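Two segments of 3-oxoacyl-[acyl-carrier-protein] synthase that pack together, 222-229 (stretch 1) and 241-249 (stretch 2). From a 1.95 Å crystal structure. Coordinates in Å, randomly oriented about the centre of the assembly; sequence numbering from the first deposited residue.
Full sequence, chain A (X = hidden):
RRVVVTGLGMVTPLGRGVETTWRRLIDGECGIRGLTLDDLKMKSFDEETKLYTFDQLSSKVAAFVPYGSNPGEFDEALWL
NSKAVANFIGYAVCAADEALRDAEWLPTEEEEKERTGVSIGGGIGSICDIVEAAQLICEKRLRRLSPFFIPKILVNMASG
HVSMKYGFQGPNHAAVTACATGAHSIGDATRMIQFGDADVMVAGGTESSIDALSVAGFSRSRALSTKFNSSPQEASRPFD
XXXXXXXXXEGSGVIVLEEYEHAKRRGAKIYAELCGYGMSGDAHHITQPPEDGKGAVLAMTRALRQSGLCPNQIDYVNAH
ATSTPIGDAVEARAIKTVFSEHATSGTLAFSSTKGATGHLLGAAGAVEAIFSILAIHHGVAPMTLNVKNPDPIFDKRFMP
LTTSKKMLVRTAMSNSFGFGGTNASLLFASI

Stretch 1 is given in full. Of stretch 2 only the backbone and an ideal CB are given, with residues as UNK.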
ATOM      1  N   ARG A 222      -5.974  15.270 -16.994  1.00 27.46           N
ATOM      2  CA  ARG A 222      -7.314  15.634 -17.473  1.00 26.98           C
ATOM      3  C   ARG A 222      -8.402  14.892 -16.693  1.00 26.37           C
ATOM      4  O   ARG A 222      -9.410  14.452 -17.252  1.00 26.47           O
ATOM      5  CB  ARG A 222      -7.435  15.413 -18.987  1.00 27.27           C
ATOM      6  CG  ARG A 222      -6.482  16.273 -19.800  1.00 28.53           C
ATOM      7  CD  ARG A 222      -6.223  15.675 -21.168  1.00 30.84           C
ATOM      8  NE  ARG A 222      -5.311  16.502 -21.956  1.00 32.63           N
ATOM      9  CZ  ARG A 222      -4.893  16.209 -23.184  1.00 33.71           C
ATOM     10  NH1 ARG A 222      -5.301  15.097 -23.786  1.00 34.34           N
ATOM     11  NH2 ARG A 222      -4.062  17.029 -23.815  1.00 34.13           N
ATOM     12  N   ALA A 223      -8.186  14.770 -15.388  1.00 25.36           N
ATOM     13  CA  ALA A 223      -9.079  14.017 -14.524  1.00 24.73           C
ATOM     14  C   ALA A 223     -10.024  14.913 -13.721  1.00 24.30           C
ATOM     15  O   ALA A 223     -11.025  14.430 -13.185  1.00 23.92           O
ATOM     16  CB  ALA A 223      -8.270  13.125 -13.586  1.00 24.55           C
ATOM     17  N   LEU A 224      -9.705  16.206 -13.649  1.00 23.81           N
ATOM     18  CA  LEU A 224     -10.431  17.142 -12.780  1.00 23.52           C
ATOM     19  C   LEU A 224     -11.453  18.022 -13.492  1.00 23.35           C
ATOM     20  O   LEU A 224     -11.301  18.352 -14.671  1.00 23.11           O
ATOM     21  CB  LEU A 224      -9.451  18.028 -11.997  1.00 23.43           C
ATOM     22  CG  LEU A 224      -8.443  17.376 -11.043  1.00 23.25           C
ATOM     23  CD1 LEU A 224      -7.701  18.429 -10.233  1.00 23.02           C
ATOM     24  CD2 LEU A 224      -9.110  16.373 -10.114  1.00 22.65           C
ATOM     25  N   SER A 225     -12.493  18.399 -12.747  1.00 23.20           N
ATOM     26  CA  SER A 225     -13.496  19.365 -13.191  1.00 23.16           C
ATOM     27  C   SER A 225     -12.871  20.753 -13.350  1.00 23.30           C
ATOM     28  O   SER A 225     -12.135  21.202 -12.472  1.00 23.22           O
ATOM     29  CB  SER A 225     -14.631  19.423 -12.167  1.00 23.00           C
ATOM     30  OG  SER A 225     -15.567  20.437 -12.482  1.00 22.92           O
ATOM     31  N   THR A 226     -13.166  21.429 -14.462  1.00 23.40           N
ATOM     32  CA  THR A 226     -12.581  22.748 -14.743  1.00 23.61           C
ATOM     33  C   THR A 226     -13.591  23.854 -15.093  1.00 23.62           C
ATOM     34  O   THR A 226     -13.322  25.034 -14.853  1.00 23.68           O
ATOM     35  CB  THR A 226     -11.517  22.692 -15.877  1.00 23.79           C
ATOM     36  OG1 THR A 226     -12.159  22.474 -17.139  1.00 23.79           O
ATOM     37  CG2 THR A 226     -10.488  21.590 -15.623  1.00 23.74           C
ATOM     38  N   LYS A 227     -14.739  23.481 -15.657  1.00 23.52           N
ATOM     39  CA  LYS A 227     -15.690  24.469 -16.185  1.00 23.63           C
ATOM     40  C   LYS A 227     -16.705  25.017 -15.171  1.00 23.48           C
ATOM     41  O   LYS A 227     -17.529  25.869 -15.517  1.00 23.47           O
ATOM     42  CB  LYS A 227     -16.402  23.925 -17.432  1.00 23.85           C
ATOM     43  CG  LYS A 227     -17.524  22.926 -17.169  1.00 24.63           C
ATOM     44  CD  LYS A 227     -17.805  22.116 -18.424  1.00 26.56           C
ATOM     45  CE  LYS A 227     -19.130  21.382 -18.354  1.00 27.51           C
ATOM     46  NZ  LYS A 227     -20.241  22.220 -18.874  1.00 28.88           N
ATOM     47  N   PHE A 228     -16.635  24.538 -13.930  1.00 23.25           N
ATOM     48  CA  PHE A 228     -17.537  24.999 -12.873  1.00 23.23           C
ATOM     49  C   PHE A 228     -16.805  25.758 -11.766  1.00 23.41           C
ATOM     50  O   PHE A 228     -17.257  25.774 -10.616  1.00 23.58           O
ATOM     51  CB  PHE A 228     -18.315  23.823 -12.265  1.00 23.09           C
ATOM     52  CG  PHE A 228     -19.179  23.084 -13.249  1.00 22.44           C
ATOM     53  CD1 PHE A 228     -18.834  21.804 -13.669  1.00 21.99           C
ATOM     54  CD2 PHE A 228     -20.345  23.665 -13.747  1.00 21.88           C
ATOM     55  CE1 PHE A 228     -19.632  21.111 -14.582  1.00 21.41           C
ATOM     56  CE2 PHE A 228     -21.151  22.981 -14.660  1.00 21.77           C
ATOM     57  CZ  PHE A 228     -20.792  21.701 -15.077  1.00 21.27           C
ATOM     58  N   ASN A 229     -15.684  26.389 -12.109  1.00 23.53           N
ATOM     59  CA  ASN A 229     -14.870  27.110 -11.123  1.00 23.83           C
ATOM     60  C   ASN A 229     -15.586  28.299 -10.467  1.00 24.11           C
ATOM     61  O   ASN A 229     -15.299  28.645  -9.315  1.00 24.01           O
ATOM     62  CB  ASN A 229     -13.525  27.540 -11.728  1.00 23.74           C
ATOM     63  CG  ASN A 229     -12.578  26.363 -11.958  1.00 23.57           C
ATOM     64  OD1 ASN A 229     -12.732  25.294 -11.365  1.00 24.06           O
ATOM     65  ND2 ASN A 229     -11.585  26.565 -12.817  1.00 22.90           N
ATOM     66  N   UNK A 241     -25.210  14.780 -17.387  1.00 20.82           N
ATOM     67  CA  UNK A 241     -24.707  14.987 -18.750  1.00 21.24           C
ATOM     68  C   UNK A 241     -23.582  16.022 -18.846  1.00 21.33           C
ATOM     69  O   UNK A 241     -22.765  15.973 -19.768  1.00 21.41           O
ATOM     70  CB  UNK A 241     -25.861  15.418 -19.657  1.00 21.24           C
ATOM     71  N   UNK A 242     -23.544  16.952 -17.896  1.00 21.40           N
ATOM     72  CA  UNK A 242     -22.559  18.032 -17.925  1.00 21.58           C
ATOM     73  C   UNK A 242     -21.335  17.838 -17.027  1.00 21.13           C
ATOM     74  O   UNK A 242     -20.563  18.777 -16.828  1.00 21.11           O
ATOM     75  CB  UNK A 242     -23.251  19.338 -17.530  1.00 21.58           C
ATOM     76  N   UNK A 243     -21.152  16.625 -16.507  1.00 20.77           N
ATOM     77  CA  UNK A 243     -19.958  16.287 -15.723  1.00 20.56           C
ATOM     78  C   UNK A 243     -18.687  16.448 -16.566  1.00 20.45           C
ATOM     79  O   UNK A 243     -18.697  16.171 -17.765  1.00 20.22           O
ATOM     80  CB  UNK A 243     -20.058  14.856 -15.190  1.00 20.56           C
ATOM     81  N   UNK A 244     -17.607  16.917 -15.942  1.00 20.32           N
ATOM     82  CA  UNK A 244     -16.361  17.181 -16.673  1.00 20.29           C
ATOM     83  C   UNK A 244     -15.081  16.808 -15.903  1.00 20.17           C
ATOM     84  O   UNK A 244     -14.009  17.361 -16.156  1.00 20.08           O
ATOM     85  CB  UNK A 244     -16.304  18.664 -17.044  1.00 20.29           C
ATOM     86  N   UNK A 245     -15.202  15.858 -14.977  1.00 19.74           N
ATOM     87  CA  UNK A 245     -14.066  15.393 -14.183  1.00 19.67           C
ATOM     88  C   UNK A 245     -14.387  15.482 -12.704  1.00 19.52           C
ATOM     89  O   UNK A 245     -15.336  16.165 -12.317  1.00 19.40           O
ATOM     90  CB  UNK A 245     -12.810  16.206 -14.502  1.00 19.67           C
ATOM     91  N   UNK A 246     -13.609  14.798 -11.871  1.00 19.61           N
ATOM     92  CA  UNK A 246     -13.886  14.819 -10.435  1.00 19.75           C
ATOM     93  C   UNK A 246     -13.311  16.045  -9.718  1.00 19.63           C
ATOM     94  O   UNK A 246     -12.510  16.796 -10.275  1.00 19.58           O
ATOM     95  CB  UNK A 246     -13.327  13.549  -9.791  1.00 19.75           C
ATOM     96  N   UNK A 247     -13.759  16.241  -8.484  1.00 19.63           N
ATOM     97  CA  UNK A 247     -13.287  17.320  -7.639  1.00 19.66           C
ATOM     98  C   UNK A 247     -12.544  16.657  -6.492  1.00 19.76           C
ATOM     99  O   UNK A 247     -13.118  15.826  -5.794  1.00 19.77           O
ATOM    100  CB  UNK A 247     -14.429  18.211  -7.146  1.00 19.66           C
ATOM    101  N   UNK A 248     -11.267  17.006  -6.327  1.00 19.96           N
ATOM    102  CA  UNK A 248     -10.426  16.422  -5.283  1.00 20.25           C
ATOM    103  C   UNK A 248     -10.986  16.788  -3.915  1.00 20.09           C
ATOM    104  O   UNK A 248     -11.322  17.943  -3.663  1.00 20.10           O
ATOM    105  CB  UNK A 248      -8.978  16.897  -5.417  1.00 20.25           C
ATOM    106  N   UNK A 249     -11.111  15.786  -3.053  1.00 20.16           N
ATOM    107  CA  UNK A 249     -11.525  15.993  -1.670  1.00 20.27           C
ATOM    108  C   UNK A 249     -10.487  15.421  -0.727  1.00 20.48           C
ATOM    109  O   UNK A 249      -9.496  14.847  -1.166  1.00 20.59           O
ATOM    110  CB  UNK A 249     -12.892  15.358  -1.408  1.00 20.27           C
TER

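Position 241 has nothing of stretch 1 within 5.5 Å of its ideal CB, so this contact sets no preference there; the residue is Cys 241.

At position 242 the CA-to-CB bond points toward stretch 1, and the ideal CB lies 4.2 Å from Phe 228 CZ and 4.4 Å from Lys 227 NZ. An amine so near favours a short acidic or amide side chain. The residue is Asp 242, whose OD1 forms a salt bridge with Lys 227 NZ at 3.0 Å.

Position 243 points away from stretch 1, which leaves its choice free here. Arg 243 occupies it.

Position 244 faces stretch 1. Ahead of its CB lie the backbone N atoms of Thr 226 and Lys 227 and the hydroxyl of Ser 225. This cluster of donors calls for a short side chain with acceptors: aspartate fits best, with asparagine able to meet part of the demand; a serine hydroxyl would stop short. Asp 244 uses both carboxylate oxygens. OD2 accepts from Thr 226 N at 2.9 Å and from Lys 227 N at 3.0 Å, while OD1 accepts from Ser 225 OG at 2.8 Å. A water that donates to Asp 244 OD2 also hydrogen-bonds to Thr 226 OG1.

At position 245 an ideal CB would lie 2.5 Å from Leu 224 C and 2.8 Å from Ala 223 O, both clashes. Phi/psi of 126/164 would also jam it against the preceding carbonyl, so only glycine suits. Gly 245 lets the backbones close to 4.1 Å between its CA and Ser 225 CA.

Position 246 is bridged to Leu 224 through its backbone: its N donates to Ala 223 O at 2.9 Å, and its O accepts from Ser 225 N at 2.9 Å. CA-to-CB points away, so a long or aromatic apolar side chain would be needed to return to Ala 223 and Leu 224. Phe 246 does so with chi1 in p, placing Leu 224 CD2 over one ring face, 3.9 Å from the centroid, in a CH-pi contact.

Position 247 points away, and many side chains would suit; Val 247 CG2 reaches 4.0 Å from Ser 225 CB.

Position 248 points sideways, its ideal CB 4.7 Å from Leu 224 CD2, favouring a branched or long aliphatic. Ile 248 brings CG1 to 3.5 Å from Leu 224 CD2.

Position 249 has nothing of stretch 1 near its ideal CB, so this contact sets no preference; the residue is Gly 249.

Stretch 2 241-249: CDRDGFVIG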
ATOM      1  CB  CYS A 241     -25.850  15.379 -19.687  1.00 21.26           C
ATOM      2  SG  CYS A 241     -26.899  13.999 -20.196  1.00 22.69           S
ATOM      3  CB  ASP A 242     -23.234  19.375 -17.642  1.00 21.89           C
ATOM      4  CG  ASP A 242     -23.607  20.103 -18.909  1.00 23.45           C
ATOM      5  OD1 ASP A 242     -22.692  20.646 -19.570  1.00 24.81           O
ATOM      6  OD2 ASP A 242     -24.811  20.124 -19.248  1.00 25.35           O
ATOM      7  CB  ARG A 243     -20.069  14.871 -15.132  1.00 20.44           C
ATOM      8  CG  ARG A 243     -20.074  13.731 -16.154  1.00 20.38           C
ATOM      9  CD  ARG A 243     -20.488  12.412 -15.518  1.00 20.46           C
ATOM     10  NE  ARG A 243     -20.446  11.293 -16.462  1.00 21.04           N
ATOM     11  CZ  ARG A 243     -21.456  10.918 -17.245  1.00 21.06           C
ATOM     12  NH1 ARG A 243     -22.610  11.570 -17.218  1.00 21.00           N
ATOM     13  NH2 ARG A 243     -21.312   9.883 -18.065  1.00 21.27           N
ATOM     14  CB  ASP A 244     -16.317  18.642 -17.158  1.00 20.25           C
ATOM     15  CG  ASP A 244     -16.003  19.636 -16.041  1.00 20.71           C
ATOM     16  OD1 ASP A 244     -16.501  19.469 -14.904  1.00 20.58           O
ATOM     17  OD2 ASP A 244     -15.250  20.596 -16.312  1.00 20.97           O
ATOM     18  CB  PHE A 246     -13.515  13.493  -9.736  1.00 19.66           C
ATOM     19  CG  PHE A 246     -12.040  13.196  -9.679  1.00 20.50           C
ATOM     20  CD1 PHE A 246     -11.248  13.709  -8.651  1.00 20.57           C
ATOM     21  CD2 PHE A 246     -11.453  12.356 -10.621  1.00 20.70           C
ATOM     22  CE1 PHE A 246      -9.887  13.412  -8.578  1.00 21.60           C
ATOM     23  CE2 PHE A 246     -10.095  12.054 -10.557  1.00 21.33           C
ATOM     24  CZ  PHE A 246      -9.309  12.583  -9.533  1.00 21.24           C
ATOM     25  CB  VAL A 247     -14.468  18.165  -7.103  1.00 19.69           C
ATOM     26  CG1 VAL A 247     -13.979  19.237  -6.145  1.00 19.51           C
ATOM     27  CG2 VAL A 247     -15.244  18.797  -8.259  1.00 19.31           C
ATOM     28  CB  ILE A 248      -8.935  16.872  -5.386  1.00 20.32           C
ATOM     29  CG1 ILE A 248      -8.316  16.421  -6.709  1.00 21.19           C
ATOM     30  CG2 ILE A 248      -8.099  16.288  -4.250  1.00 20.76           C
ATOM     31  CD1 ILE A 248      -6.875  16.873  -6.907  1.00 22.46           C
TER
HETATM   32  O   HOH W   1     -13.520  20.381 -18.139  1.00 40.13           O
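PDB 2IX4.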